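Local atomic coordinates of 2',5'-phosphodiesterase 12 (Homo sapiens, PDB entry 4Z0V), a protein that belongs to the endonuclease/exonuclease/phosphatase family and combines a magnesium-binding DNase I-like domain with an N-terminal E-set-like domain. Residues V177-E182 against L213-R218; V265-V270 against V283-L288; F222-Q227 against S269-T274; G326-T331 against Y393-L398. One frame throughout, in Å; residues are numbered along the deposited sequence.

Contact 1 (V177-E182 against L213-R218). With MG (magnesium ion), chain B.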
loop_
_atom_site.group_PDB
_atom_site.type_symbol
_atom_site.label_atom_id
_atom_site.label_comp_id
_atom_site.label_asym_id
_atom_site.label_seq_id
_atom_site.Cartn_x
_atom_site.Cartn_y
_atom_site.Cartn_z
ATOM N N VAL A 177 -8.095 -4.547 -3.714
ATOM C CA VAL A 177 -6.847 -4.118 -4.354
ATOM C C VAL A 177 -6.207 -3.133 -3.432
ATOM O O VAL A 177 -6.835 -2.126 -3.065
ATOM C CB VAL A 177 -7.108 -3.514 -5.778
ATOM C CG1 VAL A 177 -5.815 -2.909 -6.373
ATOM C CG2 VAL A 177 -7.694 -4.575 -6.721
ATOM N N ILE A 178 -4.969 -3.413 -3.014
ATOM C CA ILE A 178 -4.265 -2.537 -2.070
ATOM C C ILE A 178 -2.936 -2.174 -2.665
ATOM O O ILE A 178 -2.121 -3.068 -2.926
ATOM C CB ILE A 178 -4.079 -3.164 -0.671
ATOM C CG1 ILE A 178 -5.457 -3.544 -0.033
ATOM C CG2 ILE A 178 -3.339 -2.159 0.218
ATOM C CD1 ILE A 178 -5.273 -4.342 1.308
ATOM N N CYS A 179 -2.743 -0.877 -2.942
ATOM C CA CYS A 179 -1.491 -0.400 -3.516
ATOM C C CYS A 179 -0.761 0.405 -2.472
ATOM O O CYS A 179 -1.294 1.389 -1.965
ATOM C CB CYS A 179 -1.728 0.414 -4.783
ATOM S SG CYS A 179 -2.327 -0.564 -6.179
ATOM N N LEU A 180 0.458 -0.000 -2.170
ATOM C CA LEU A 180 1.226 0.627 -1.119
ATOM C C LEU A 180 2.536 1.178 -1.620
ATOM O O LEU A 180 3.151 0.583 -2.505
ATOM C CB LEU A 180 1.530 -0.421 -0.034
ATOM C CG LEU A 180 0.345 -1.167 0.596
ATOM C CD1 LEU A 180 0.847 -2.177 1.624
ATOM C CD2 LEU A 180 -0.618 -0.181 1.292
ATOM N N GLN A 181 2.998 2.250 -0.985
ATOM C CA GLN A 181 4.292 2.852 -1.271
ATOM C C GLN A 181 5.088 2.914 0.010
ATOM O O GLN A 181 4.516 2.824 1.103
ATOM C CB GLN A 181 4.176 4.246 -1.899
ATOM C CG GLN A 181 3.232 4.306 -3.124
ATOM C CD GLN A 181 1.781 4.435 -2.720
ATOM O OE1 GLN A 181 1.445 5.084 -1.734
ATOM N NE2 GLN A 181 0.884 3.807 -3.464
ATOM N N GLU A 182 6.419 3.003 -0.122
ATOM C CA GLU A 182 7.365 3.067 1.007
ATOM C C GLU A 182 7.264 1.808 1.871
ATOM O O GLU A 182 7.233 1.863 3.119
ATOM C CB GLU A 182 7.195 4.359 1.826
ATOM C CG GLU A 182 7.767 5.567 1.089
ATOM C CD GLU A 182 8.023 6.751 1.995
ATOM O OE1 GLU A 182 8.437 6.534 3.154
ATOM O OE2 GLU A 182 7.825 7.899 1.547
ATOM N N LEU A 213 7.435 -0.619 -3.687
ATOM C CA LEU A 213 6.020 -0.701 -3.926
ATOM C C LEU A 213 5.488 -2.092 -3.701
ATOM O O LEU A 213 6.150 -3.060 -4.071
ATOM C CB LEU A 213 5.749 -0.322 -5.388
ATOM C CG LEU A 213 6.293 1.019 -5.933
ATOM C CD1 LEU A 213 5.967 1.105 -7.437
ATOM C CD2 LEU A 213 5.662 2.210 -5.193
ATOM N N ALA A 214 4.238 -2.180 -3.204
ATOM C CA ALA A 214 3.555 -3.475 -3.126
ATOM C C ALA A 214 2.121 -3.351 -3.622
ATOM O O ALA A 214 1.473 -2.312 -3.425
ATOM C CB ALA A 214 3.568 -4.022 -1.704
ATOM N N THR A 215 1.612 -4.430 -4.249
ATOM C CA THR A 215 0.198 -4.496 -4.668
ATOM C C THR A 215 -0.334 -5.808 -4.131
ATOM O O THR A 215 0.275 -6.844 -4.363
ATOM C CB THR A 215 0.031 -4.357 -6.210
ATOM O OG1 THR A 215 0.487 -3.069 -6.633
ATOM C CG2 THR A 215 -1.436 -4.508 -6.672
ATOM N N PHE A 216 -1.440 -5.755 -3.413
ATOM C CA PHE A 216 -2.125 -6.931 -2.862
ATOM C C PHE A 216 -3.488 -7.050 -3.508
ATOM O O PHE A 216 -4.098 -6.041 -3.806
ATOM C CB PHE A 216 -2.264 -6.846 -1.343
ATOM C CG PHE A 216 -0.969 -7.107 -0.617
ATOM C CD1 PHE A 216 -0.068 -6.066 -0.365
ATOM C CD2 PHE A 216 -0.678 -8.380 -0.118
ATOM C CE1 PHE A 216 1.129 -6.310 0.317
ATOM C CE2 PHE A 216 0.526 -8.626 0.559
ATOM C CZ PHE A 216 1.425 -7.590 0.754
ATOM N N TYR A 217 -3.948 -8.275 -3.764
ATOM C CA TYR A 217 -5.245 -8.450 -4.408
ATOM C C TYR A 217 -5.981 -9.575 -3.722
ATOM O O TYR A 217 -5.353 -10.550 -3.313
ATOM C CB TYR A 217 -5.095 -8.708 -5.930
ATOM C CG TYR A 217 -4.102 -9.809 -6.254
ATOM C CD1 TYR A 217 -2.738 -9.539 -6.360
ATOM C CD2 TYR A 217 -4.518 -11.130 -6.382
ATOM C CE1 TYR A 217 -1.811 -10.563 -6.549
ATOM C CE2 TYR A 217 -3.600 -12.158 -6.601
ATOM C CZ TYR A 217 -2.250 -11.869 -6.678
ATOM O OH TYR A 217 -1.353 -12.885 -6.915
ATOM N N ARG A 218 -7.320 -9.439 -3.587
ATOM C CA ARG A 218 -8.131 -10.452 -2.917
ATOM C C ARG A 218 -8.311 -11.659 -3.814
ATOM O O ARG A 218 -8.897 -11.538 -4.893
ATOM C CB ARG A 218 -9.468 -9.853 -2.513
ATOM C CG ARG A 218 -10.375 -10.864 -1.807
ATOM C CD ARG A 218 -11.624 -10.185 -1.239
ATOM N NE ARG A 218 -11.255 -9.189 -0.236
ATOM C CZ ARG A 218 -10.901 -9.480 1.016
ATOM N NH1 ARG A 218 -10.949 -10.735 1.455
ATOM N NH2 ARG A 218 -10.515 -8.519 1.841
HETATM MG MG MG B . 7.670 9.608 2.602
HETATM O O HOH W 1 9.220 8.997 3.883
HETATM O O HOH W 2 9.262 10.476 1.488
HETATM O O HOH W 3 6.408 10.564 1.346
HETATM O O HOH W 4 7.549 11.379 3.802
HETATM O O HOH W 5 6.082 8.763 3.709
#
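Ile178 and Phe216 pair within a mixed beta sheet whose strand 177-184 leads into the magnesium site. The two strands run antiparallel. Ile178 N donates to Phe216 O at 2.9 Å, and Phe216 N returns a bond to Ile178 O at 2.8 Å. Two residues on, Leu180 and Ala214 repeat the exchange. Their sheet face is apolar: Ile178 CB meets Phe216 CB at 4.2 Å, and Leu180 CD1 approaches Phe216 CE1. Helix 185-198 covers this face through Phe188, Leu192 and Leu196. Val177, Cys179 and Thr215 look the other way, toward strands 265-273 and 280-287. There Cys179 SG lies 3.8 Å from Thr215 OG1, which is hydrogen-bonded to Gln267 OE1. Gln181 CG rests on Leu213 CD2 at 3.8 Å; its chain bends at chi2 (82°), and NE2 bonds to Asn285 OD1. At the corner formed by Gln181 and Glu182, the extended Glu182 chain puts OE2 2.0 Å from magnesium. Asn132 ND2 bonds to OE2 and Ala135 N to OE1, which positions the carboxylate. Five waters complete the six-fold shell, and water 1 also donates to Glu182 OE1. A metal-binding glutamate follows a buried central strand, as in other proteins of the DNase I-like alpha/beta sandwich fold.

Contact 2 (V265-V270 against V283-L288)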
loop_
_atom_site.group_PDB
_atom_site.type_symbol
_atom_site.label_atom_id
_atom_site.label_comp_id
_atom_site.label_asym_id
_atom_site.label_seq_id
_atom_site.Cartn_x
_atom_site.Cartn_y
_atom_site.Cartn_z
ATOM N N VAL A 265 10.162 3.915 -9.723
ATOM C CA VAL A 265 9.661 2.719 -10.358
ATOM C C VAL A 265 8.130 2.770 -10.479
ATOM O O VAL A 265 7.426 3.547 -9.802
ATOM C CB VAL A 265 10.130 1.429 -9.600
ATOM C CG1 VAL A 265 11.666 1.267 -9.663
ATOM C CG2 VAL A 265 9.639 1.431 -8.147
ATOM N N LEU A 266 7.642 1.943 -11.395
ATOM C CA LEU A 266 6.225 1.742 -11.685
ATOM C C LEU A 266 5.922 0.269 -11.601
ATOM O O LEU A 266 6.541 -0.537 -12.294
ATOM C CB LEU A 266 5.905 2.256 -13.101
ATOM C CG LEU A 266 4.435 2.041 -13.548
ATOM C CD1 LEU A 266 3.467 2.867 -12.680
ATOM C CD2 LEU A 266 4.267 2.390 -15.018
ATOM N N GLN A 267 4.978 -0.087 -10.771
ATOM C CA GLN A 267 4.579 -1.486 -10.626
ATOM C C GLN A 267 3.293 -1.671 -11.418
ATOM O O GLN A 267 2.372 -0.845 -11.323
ATOM C CB GLN A 267 4.399 -1.771 -9.135
ATOM C CG GLN A 267 3.866 -3.153 -8.782
ATOM C CD GLN A 267 3.858 -3.312 -7.272
ATOM O OE1 GLN A 267 3.209 -2.539 -6.542
ATOM N NE2 GLN A 267 4.630 -4.277 -6.784
ATOM N N VAL A 268 3.236 -2.705 -12.248
ATOM C CA VAL A 268 2.054 -2.939 -13.052
ATOM C C VAL A 268 1.705 -4.409 -12.925
ATOM O O VAL A 268 2.551 -5.273 -13.208
ATOM C CB VAL A 268 2.198 -2.514 -14.533
ATOM C CG1 VAL A 268 0.933 -2.854 -15.319
ATOM C CG2 VAL A 268 2.530 -1.020 -14.687
ATOM N N SER A 269 0.456 -4.670 -12.575
ATOM C CA SER A 269 -0.045 -6.043 -12.426
ATOM C C SER A 269 -1.365 -6.184 -13.162
ATOM O O SER A 269 -2.277 -5.384 -12.933
ATOM C CB SER A 269 -0.239 -6.360 -10.945
ATOM O OG SER A 269 0.892 -5.973 -10.175
ATOM N N VAL A 270 -1.497 -7.211 -14.001
ATOM C CA VAL A 270 -2.762 -7.433 -14.697
ATOM C C VAL A 270 -3.491 -8.541 -13.957
ATOM O O VAL A 270 -2.948 -9.630 -13.814
ATOM C CB VAL A 270 -2.552 -7.757 -16.191
ATOM C CG1 VAL A 270 -3.873 -8.182 -16.843
ATOM C CG2 VAL A 270 -1.950 -6.546 -16.922
ATOM N N VAL A 283 -3.653 -2.938 -12.946
ATOM C CA VAL A 283 -3.454 -2.158 -11.709
ATOM C C VAL A 283 -2.029 -1.628 -11.676
ATOM O O VAL A 283 -1.072 -2.421 -11.630
ATOM C CB VAL A 283 -3.750 -3.003 -10.433
ATOM C CG1 VAL A 283 -3.485 -2.172 -9.174
ATOM C CG2 VAL A 283 -5.191 -3.528 -10.449
ATOM N N ALA A 284 -1.891 -0.291 -11.725
ATOM C CA ALA A 284 -0.585 0.323 -11.712
ATOM C C ALA A 284 -0.406 1.070 -10.392
ATOM O O ALA A 284 -1.383 1.557 -9.797
ATOM C CB ALA A 284 -0.415 1.247 -12.922
ATOM N N ASN A 285 0.841 1.061 -9.887
ATOM C CA ASN A 285 1.200 1.666 -8.606
ATOM C C ASN A 285 2.529 2.342 -8.736
ATOM O O ASN A 285 3.433 1.791 -9.379
ATOM C CB ASN A 285 1.258 0.563 -7.518
ATOM C CG ASN A 285 1.580 1.025 -6.111
ATOM O OD1 ASN A 285 1.340 2.183 -5.720
ATOM N ND2 ASN A 285 2.092 0.109 -5.282
ATOM N N THR A 286 2.663 3.556 -8.188
ATOM C CA THR A 286 3.958 4.242 -8.280
ATOM C C THR A 286 4.185 5.186 -7.107
ATOM O O THR A 286 3.301 5.421 -6.285
ATOM C CB THR A 286 4.068 5.043 -9.627
ATOM O OG1 THR A 286 5.442 5.386 -9.859
ATOM C CG2 THR A 286 3.212 6.340 -9.632
ATOM N N HIS A 287 5.423 5.682 -7.022
ATOM C CA HIS A 287 5.853 6.699 -6.070
ATOM C C HIS A 287 6.753 7.617 -6.877
ATOM O O HIS A 287 7.867 7.214 -7.227
ATOM C CB HIS A 287 6.579 6.048 -4.871
ATOM C CG HIS A 287 6.853 7.003 -3.742
ATOM N ND1 HIS A 287 7.505 6.577 -2.593
ATOM C CD2 HIS A 287 6.579 8.328 -3.623
ATOM C CE1 HIS A 287 7.604 7.645 -1.809
ATOM N NE2 HIS A 287 7.056 8.723 -2.375
ATOM N N LEU A 288 6.220 8.794 -7.305
ATOM C CA LEU A 288 6.985 9.646 -8.203
ATOM C C LEU A 288 8.018 10.432 -7.432
ATOM O O LEU A 288 7.964 10.480 -6.208
ATOM C CB LEU A 288 6.092 10.603 -8.996
ATOM C CG LEU A 288 5.067 9.980 -9.960
ATOM C CD1 LEU A 288 4.366 11.079 -10.780
ATOM C CD2 LEU A 288 5.701 8.935 -10.907
HETATM O O HOH W 6 9.139 4.803 -7.117
HETATM O O HOH W 7 0.443 -3.394 -9.417
#
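Gln267 and Asn285 reach out side by side from the same face of this hairpin, and their amides meet. Asn285 ND2 donates to Gln267 OE1 at 3.1 Å, close to straight (163°). The two amide planes are 30° apart. In both residues CG is anti to the backbone N (chi1 175° for Gln267), which keeps the chains alongside each other. In the backbone, Gln267 N bonds to Asn285 O at 2.8 Å, and Asn285 N bonds back to Gln267 O. Ser269 and Val283 form the next such pair, and water 7 links Ser269 OG to Val283 O. On the other face, Leu266 CD1 lies 3.8 Å from Thr286 CB, and Val268 CG2 lies 4.1 Å from Ala284 CB. Helix 295-316 and Phe324 pack on this side. Toward the end of the pairing, Thr286 OG1 donates to Val265 O at 2.7 Å. His287 N is 4.0 Å from Val265 O and has no partner in the model. Water 6 bridges Val265 N and His287 O. In the next shell, Thr215 OG1 also bonds to Gln267 OE1, while Gln267 NE2 has weak bonds to Leu213 O and Val204 O. Gln181 NE2 bonds to Asn285 OD1, and Asn285 ND2 also donates to Leu180 O. Partners on both amide ends of Asn285 define its flip state, and the two buried amides are satisfied largely by Thr215, Gln181 and Leu180 of the facing sheet.

Contact 3 (F222-Q227 against S269-T274)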
loop_
_atom_site.group_PDB
_atom_site.type_symbol
_atom_site.label_atom_id
_atom_site.label_comp_id
_atom_site.label_asym_id
_atom_site.label_seq_id
_atom_site.Cartn_x
_atom_site.Cartn_y
_atom_site.Cartn_z
ATOM N N PHE A 222 -9.865 -12.069 -7.474
ATOM C CA PHE A 222 -8.863 -11.904 -8.546
ATOM C C PHE A 222 -7.737 -12.915 -8.524
ATOM O O PHE A 222 -7.316 -13.355 -7.459
ATOM C CB PHE A 222 -8.185 -10.513 -8.425
ATOM C CG PHE A 222 -9.108 -9.348 -8.694
ATOM C CD1 PHE A 222 -9.587 -9.101 -9.978
ATOM C CD2 PHE A 222 -9.554 -8.536 -7.648
ATOM C CE1 PHE A 222 -10.441 -8.022 -10.224
ATOM C CE2 PHE A 222 -10.423 -7.463 -7.893
ATOM C CZ PHE A 222 -10.869 -7.222 -9.178
ATOM N N SER A 223 -7.167 -13.165 -9.706
ATOM C CA SER A 223 -5.946 -13.946 -9.893
ATOM C C SER A 223 -4.955 -13.046 -10.624
ATOM O O SER A 223 -5.364 -12.252 -11.485
ATOM C CB SER A 223 -6.201 -15.214 -10.711
ATOM O OG SER A 223 -6.930 -16.163 -9.946
ATOM N N LEU A 224 -3.670 -13.234 -10.364
ATOM C CA LEU A 224 -2.659 -12.447 -11.069
ATOM C C LEU A 224 -2.318 -13.117 -12.403
ATOM O O LEU A 224 -2.011 -14.305 -12.421
ATOM C CB LEU A 224 -1.418 -12.344 -10.177
ATOM C CG LEU A 224 -0.197 -11.628 -10.758
ATOM C CD1 LEU A 224 -0.476 -10.126 -10.938
ATOM C CD2 LEU A 224 1.009 -11.807 -9.812
ATOM N N LEU A 225 -2.459 -12.394 -13.516
ATOM C CA LEU A 225 -2.108 -12.935 -14.838
ATOM C C LEU A 225 -0.647 -12.691 -15.165
ATOM O O LEU A 225 0.073 -13.619 -15.587
ATOM C CB LEU A 225 -2.984 -12.336 -15.956
ATOM C CG LEU A 225 -4.457 -12.727 -15.901
ATOM C CD1 LEU A 225 -5.210 -12.186 -17.136
ATOM C CD2 LEU A 225 -4.621 -14.281 -15.790
ATOM N N SER A 226 -0.229 -11.423 -15.091
ATOM C CA SER A 226 1.125 -11.061 -15.493
ATOM C C SER A 226 1.585 -9.776 -14.821
ATOM O O SER A 226 0.778 -9.043 -14.246
ATOM C CB SER A 226 1.168 -10.883 -17.012
ATOM O OG SER A 226 0.255 -9.878 -17.401
ATOM N N GLN A 227 2.904 -9.519 -14.880
ATOM C CA GLN A 227 3.483 -8.331 -14.236
ATOM C C GLN A 227 4.338 -7.583 -15.244
ATOM O O GLN A 227 4.976 -8.194 -16.112
ATOM C CB GLN A 227 4.305 -8.705 -13.000
ATOM C CG GLN A 227 3.485 -9.425 -11.915
ATOM C CD GLN A 227 4.394 -9.937 -10.840
ATOM O OE1 GLN A 227 4.765 -11.112 -10.833
ATOM N NE2 GLN A 227 4.797 -9.054 -9.922
ATOM N N SER A 269 0.456 -4.670 -12.575
ATOM C CA SER A 269 -0.045 -6.043 -12.426
ATOM C C SER A 269 -1.365 -6.184 -13.162
ATOM O O SER A 269 -2.277 -5.384 -12.933
ATOM C CB SER A 269 -0.239 -6.360 -10.945
ATOM O OG SER A 269 0.892 -5.973 -10.175
ATOM N N VAL A 270 -1.497 -7.211 -14.001
ATOM C CA VAL A 270 -2.762 -7.433 -14.697
ATOM C C VAL A 270 -3.491 -8.541 -13.957
ATOM O O VAL A 270 -2.948 -9.630 -13.814
ATOM C CB VAL A 270 -2.552 -7.757 -16.191
ATOM C CG1 VAL A 270 -3.873 -8.182 -16.843
ATOM C CG2 VAL A 270 -1.950 -6.546 -16.922
ATOM N N LEU A 271 -4.728 -8.257 -13.506
ATOM C CA LEU A 271 -5.536 -9.193 -12.734
ATOM C C LEU A 271 -6.700 -9.701 -13.532
ATOM O O LEU A 271 -7.250 -8.987 -14.380
ATOM C CB LEU A 271 -6.091 -8.507 -11.454
ATOM C CG LEU A 271 -5.087 -7.797 -10.536
ATOM C CD1 LEU A 271 -5.804 -7.146 -9.383
ATOM C CD2 LEU A 271 -4.013 -8.781 -10.011
ATOM N N GLN A 272 -7.110 -10.921 -13.232
ATOM C CA GLN A 272 -8.287 -11.479 -13.873
ATOM C C GLN A 272 -9.359 -11.715 -12.834
ATOM O O GLN A 272 -9.078 -12.273 -11.766
ATOM C CB GLN A 272 -7.920 -12.790 -14.586
ATOM C CG GLN A 272 -9.093 -13.693 -14.882
ATOM C CD GLN A 272 -9.871 -13.216 -16.059
ATOM O OE1 GLN A 272 -9.348 -13.134 -17.169
ATOM N NE2 GLN A 272 -11.166 -12.984 -15.852
ATOM N N SER A 273 -10.585 -11.293 -13.145
ATOM C CA SER A 273 -11.714 -11.488 -12.244
ATOM C C SER A 273 -12.035 -12.937 -12.182
ATOM O O SER A 273 -12.083 -13.618 -13.212
ATOM C CB SER A 273 -12.928 -10.684 -12.705
ATOM O OG SER A 273 -14.061 -10.912 -11.883
ATOM N N THR A 274 -12.148 -13.461 -10.965
ATOM C CA THR A 274 -12.535 -14.844 -10.819
ATOM C C THR A 274 -14.106 -14.863 -10.896
ATOM O O THR A 274 -14.673 -15.916 -11.052
ATOM C CB THR A 274 -11.972 -15.480 -9.522
ATOM O OG1 THR A 274 -12.606 -14.869 -8.408
ATOM C CG2 THR A 274 -10.441 -15.358 -9.393
HETATM O O HOH W 8 3.719 -6.352 -10.442
#
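Leu271 pushes its branched end against Phe222. Its CD1 sits over one face of the ring, 4.0 Å above the plane and offset toward the rim, and its CB lies 3.8 Å from Phe222 CD1. The two side chains cross at about a right angle. The other branch, CD2, meets Leu224 CD1 at 3.9 Å. Leu224 CG is anti to the backbone N (chi1 176°), which carries that methyl into the hollow between Leu271 CD2 and Ser269 CB. Tyr217 of strand 211-218 adjoins both leucines. The strands are antiparallel, but their register slips after Leu224 in a classic beta bulge: Leu225 and Ser226 both face Val270. Val270 O takes a sound bond from Leu225 N at 2.8 Å and a weak, long one from Ser226 N. The bulge turns Leu225 toward strand 265-273, where its CG rides on Gln272 CB at 3.7 Å. Gln272 then bends away at chi2, and its NE2 donates to Ser273 O at 2.9 Å and also bonds to Ser277 O. Ser226 OG abuts Val270 CB and is hydrogen-bonded to Tyr317 OH and His228 NE2. At the far end, Thr274 CG2 nestles against Ser223 OG at 3.6 Å and the carbonyl carbon of Phe222. At the opposite end, water 8 spans Gln227 NE2 and Ser269 OG.

Contact 4 (G326-T331 against Y393-L398)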
loop_
_atom_site.group_PDB
_atom_site.type_symbol
_atom_site.label_atom_id
_atom_site.label_comp_id
_atom_site.label_asym_id
_atom_site.label_seq_id
_atom_site.Cartn_x
_atom_site.Cartn_y
_atom_site.Cartn_z
ATOM N N GLY A 326 -1.143 5.681 -6.421
ATOM C CA GLY A 326 0.221 6.106 -6.149
ATOM C C GLY A 326 0.380 7.314 -5.278
ATOM O O GLY A 326 -0.592 7.998 -4.955
ATOM N N ASP A 327 1.613 7.506 -4.821
ATOM C CA ASP A 327 1.993 8.755 -4.175
ATOM C C ASP A 327 2.649 9.524 -5.309
ATOM O O ASP A 327 3.756 9.192 -5.733
ATOM C CB ASP A 327 2.903 8.498 -2.990
ATOM C CG ASP A 327 3.418 9.772 -2.362
ATOM O OD1 ASP A 327 3.214 10.865 -2.961
ATOM O OD2 ASP A 327 4.055 9.681 -1.297
ATOM N N PHE A 328 1.910 10.453 -5.895
ATOM C CA PHE A 328 2.388 11.164 -7.067
ATOM C C PHE A 328 3.194 12.402 -6.707
ATOM O O PHE A 328 3.703 13.056 -7.611
ATOM C CB PHE A 328 1.195 11.542 -7.951
ATOM C CG PHE A 328 0.507 10.315 -8.500
ATOM C CD1 PHE A 328 -0.510 9.690 -7.785
ATOM C CD2 PHE A 328 0.906 9.753 -9.710
ATOM C CE1 PHE A 328 -1.141 8.537 -8.292
ATOM C CE2 PHE A 328 0.311 8.568 -10.177
ATOM C CZ PHE A 328 -0.709 7.981 -9.465
ATOM N N ASN A 329 3.318 12.726 -5.405
ATOM C CA ASN A 329 4.052 13.928 -4.929
ATOM C C ASN A 329 3.655 15.178 -5.750
ATOM O O ASN A 329 4.496 16.044 -6.030
ATOM C CB ASN A 329 5.567 13.661 -5.026
ATOM C CG ASN A 329 6.080 12.958 -3.799
ATOM O OD1 ASN A 329 5.918 13.458 -2.689
ATOM N ND2 ASN A 329 6.797 11.838 -3.966
ATOM N N SER A 330 2.355 15.253 -6.114
ATOM C CA SER A 330 1.796 16.340 -6.937
ATOM C C SER A 330 0.461 16.747 -6.413
ATOM O O SER A 330 -0.452 15.922 -6.338
ATOM C CB SER A 330 1.635 15.910 -8.394
ATOM O OG SER A 330 2.769 15.236 -8.908
ATOM N N THR A 331 0.301 18.044 -6.144
ATOM C CA THR A 331 -0.999 18.525 -5.687
ATOM C C THR A 331 -1.936 18.779 -6.890
ATOM O O THR A 331 -1.454 18.816 -8.018
ATOM C CB THR A 331 -0.846 19.792 -4.839
ATOM O OG1 THR A 331 -0.455 20.874 -5.696
ATOM C CG2 THR A 331 0.085 19.601 -3.633
ATOM N N TYR A 393 -3.308 9.704 -5.051
ATOM C CA TYR A 393 -4.538 9.566 -5.834
ATOM C C TYR A 393 -4.826 8.131 -6.204
ATOM O O TYR A 393 -3.904 7.322 -6.318
ATOM C CB TYR A 393 -4.456 10.382 -7.133
ATOM C CG TYR A 393 -4.127 11.848 -6.934
ATOM C CD1 TYR A 393 -5.130 12.780 -6.682
ATOM C CD2 TYR A 393 -2.812 12.300 -6.990
ATOM C CE1 TYR A 393 -4.826 14.125 -6.445
ATOM C CE2 TYR A 393 -2.492 13.635 -6.741
ATOM C CZ TYR A 393 -3.507 14.547 -6.491
ATOM O OH TYR A 393 -3.187 15.859 -6.231
ATOM N N ILE A 394 -6.111 7.821 -6.414
ATOM C CA ILE A 394 -6.539 6.558 -7.014
ATOM C C ILE A 394 -7.145 6.998 -8.342
ATOM O O ILE A 394 -8.250 7.524 -8.327
ATOM C CB ILE A 394 -7.508 5.725 -6.157
ATOM C CG1 ILE A 394 -6.817 5.249 -4.842
ATOM C CG2 ILE A 394 -8.043 4.512 -6.971
ATOM C CD1 ILE A 394 -7.838 4.749 -3.751
ATOM N N PHE A 395 -6.414 6.885 -9.436
ATOM C CA PHE A 395 -6.942 7.312 -10.739
ATOM C C PHE A 395 -7.663 6.150 -11.380
ATOM O O PHE A 395 -7.102 5.042 -11.477
ATOM C CB PHE A 395 -5.838 7.831 -11.651
ATOM C CG PHE A 395 -5.238 9.152 -11.222
ATOM C CD1 PHE A 395 -6.007 10.316 -11.206
ATOM C CD2 PHE A 395 -3.889 9.246 -10.899
ATOM C CE1 PHE A 395 -5.449 11.535 -10.803
ATOM C CE2 PHE A 395 -3.324 10.478 -10.538
ATOM C CZ PHE A 395 -4.104 11.615 -10.510
ATOM N N ILE A 396 -8.919 6.390 -11.819
ATOM C CA ILE A 396 -9.707 5.288 -12.392
ATOM C C ILE A 396 -10.088 5.555 -13.826
ATOM O O ILE A 396 -10.360 6.683 -14.199
ATOM C CB ILE A 396 -10.960 4.954 -11.561
ATOM C CG1 ILE A 396 -11.968 6.138 -11.533
ATOM C CG2 ILE A 396 -10.574 4.496 -10.132
ATOM C CD1 ILE A 396 -13.351 5.795 -11.066
ATOM N N ASP A 397 -10.100 4.498 -14.616
ATOM C CA ASP A 397 -10.503 4.527 -16.021
ATOM C C ASP A 397 -12.013 4.717 -16.105
ATOM O O ASP A 397 -12.772 3.781 -15.833
ATOM C CB ASP A 397 -10.102 3.188 -16.657
ATOM C CG ASP A 397 -10.321 3.074 -18.141
ATOM O OD1 ASP A 397 -10.965 3.988 -18.726
ATOM O OD2 ASP A 397 -9.839 2.085 -18.729
ATOM N N LEU A 398 -12.458 5.916 -16.507
ATOM C CA LEU A 398 -13.888 6.208 -16.639
ATOM C C LEU A 398 -14.590 5.377 -17.721
ATOM O O LEU A 398 -15.817 5.301 -17.713
ATOM C CB LEU A 398 -14.116 7.689 -16.944
ATOM C CG LEU A 398 -13.853 8.629 -15.777
ATOM C CD1 LEU A 398 -13.752 10.054 -16.261
ATOM C CD2 LEU A 398 -14.871 8.421 -14.638
#
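Tyr393 OH donates to Ser330 O at 2.7 Å, in the carbonyl plane and on a lone pair. The bond ties strand 387-397 to the loop that leaves strand 322-327, and beside it Phe328, Tyr393 and Phe395 form an aromatic cluster. Phe395 turns its edge to one face of Phe328 in a T-shaped pair, with the planes at 65° and the ring centroids 5.1 Å apart. Its CE2 stands 3.7 Å above the Phe328 plane, offset toward the rim. Phe328 also meets Tyr393, but obliquely: Phe328 CD1 lies 3.6 Å from Tyr393 CD2, at the edge of the tyrosine ring. Tyr393 CB in turn lies over a face of Phe395. Tyr337 and Val340 of helix 335-342 close in on Phe395, and Met336 touches Phe328. The strands themselves share one antiparallel pair. Tyr393 N donates to Gly326 O at 3.2 Å, while the return bond from Gly326 N to Tyr393 O is weak. At Gly326, with phi 161° and psi 166°, a side chain would run into the preceding carbonyl oxygen, and Phe328 CZ packs close to its alpha carbon. The chain then bends through an Asx turn, in which Asp327 OD1 accepts from Asn329 N at 3.1 Å. Asp327 OD2 bonds to Asn132 ND2. One step on, Ser330 OG donates to Phe328 O from above the carbonyl plane at 2.7 Å.

In the fold
All four contacts lie in the DNase I-like domain. Contact 1 belongs to one mixed sheet; contacts 2, 3 and 4 belong to the sheet facing it. Contact 1 closes first along the chain. Residues 222-227 then open contact 3, whose second strand, 265-273, is shared with contact 2; contact 4 comes last. Contacts 1 and 2, with centres about 9 Å apart, touch across the sandwich. Contacts 2 and 4, centres about 11 Å apart, are linked through neighbouring strands 280-287 and 322-327. Contact 3 lies about 21 Å from contact 4, centre to centre. Strand ends of contacts 1, 2 and 4 thus converge near magnesium, while contact 3 lies toward the far end.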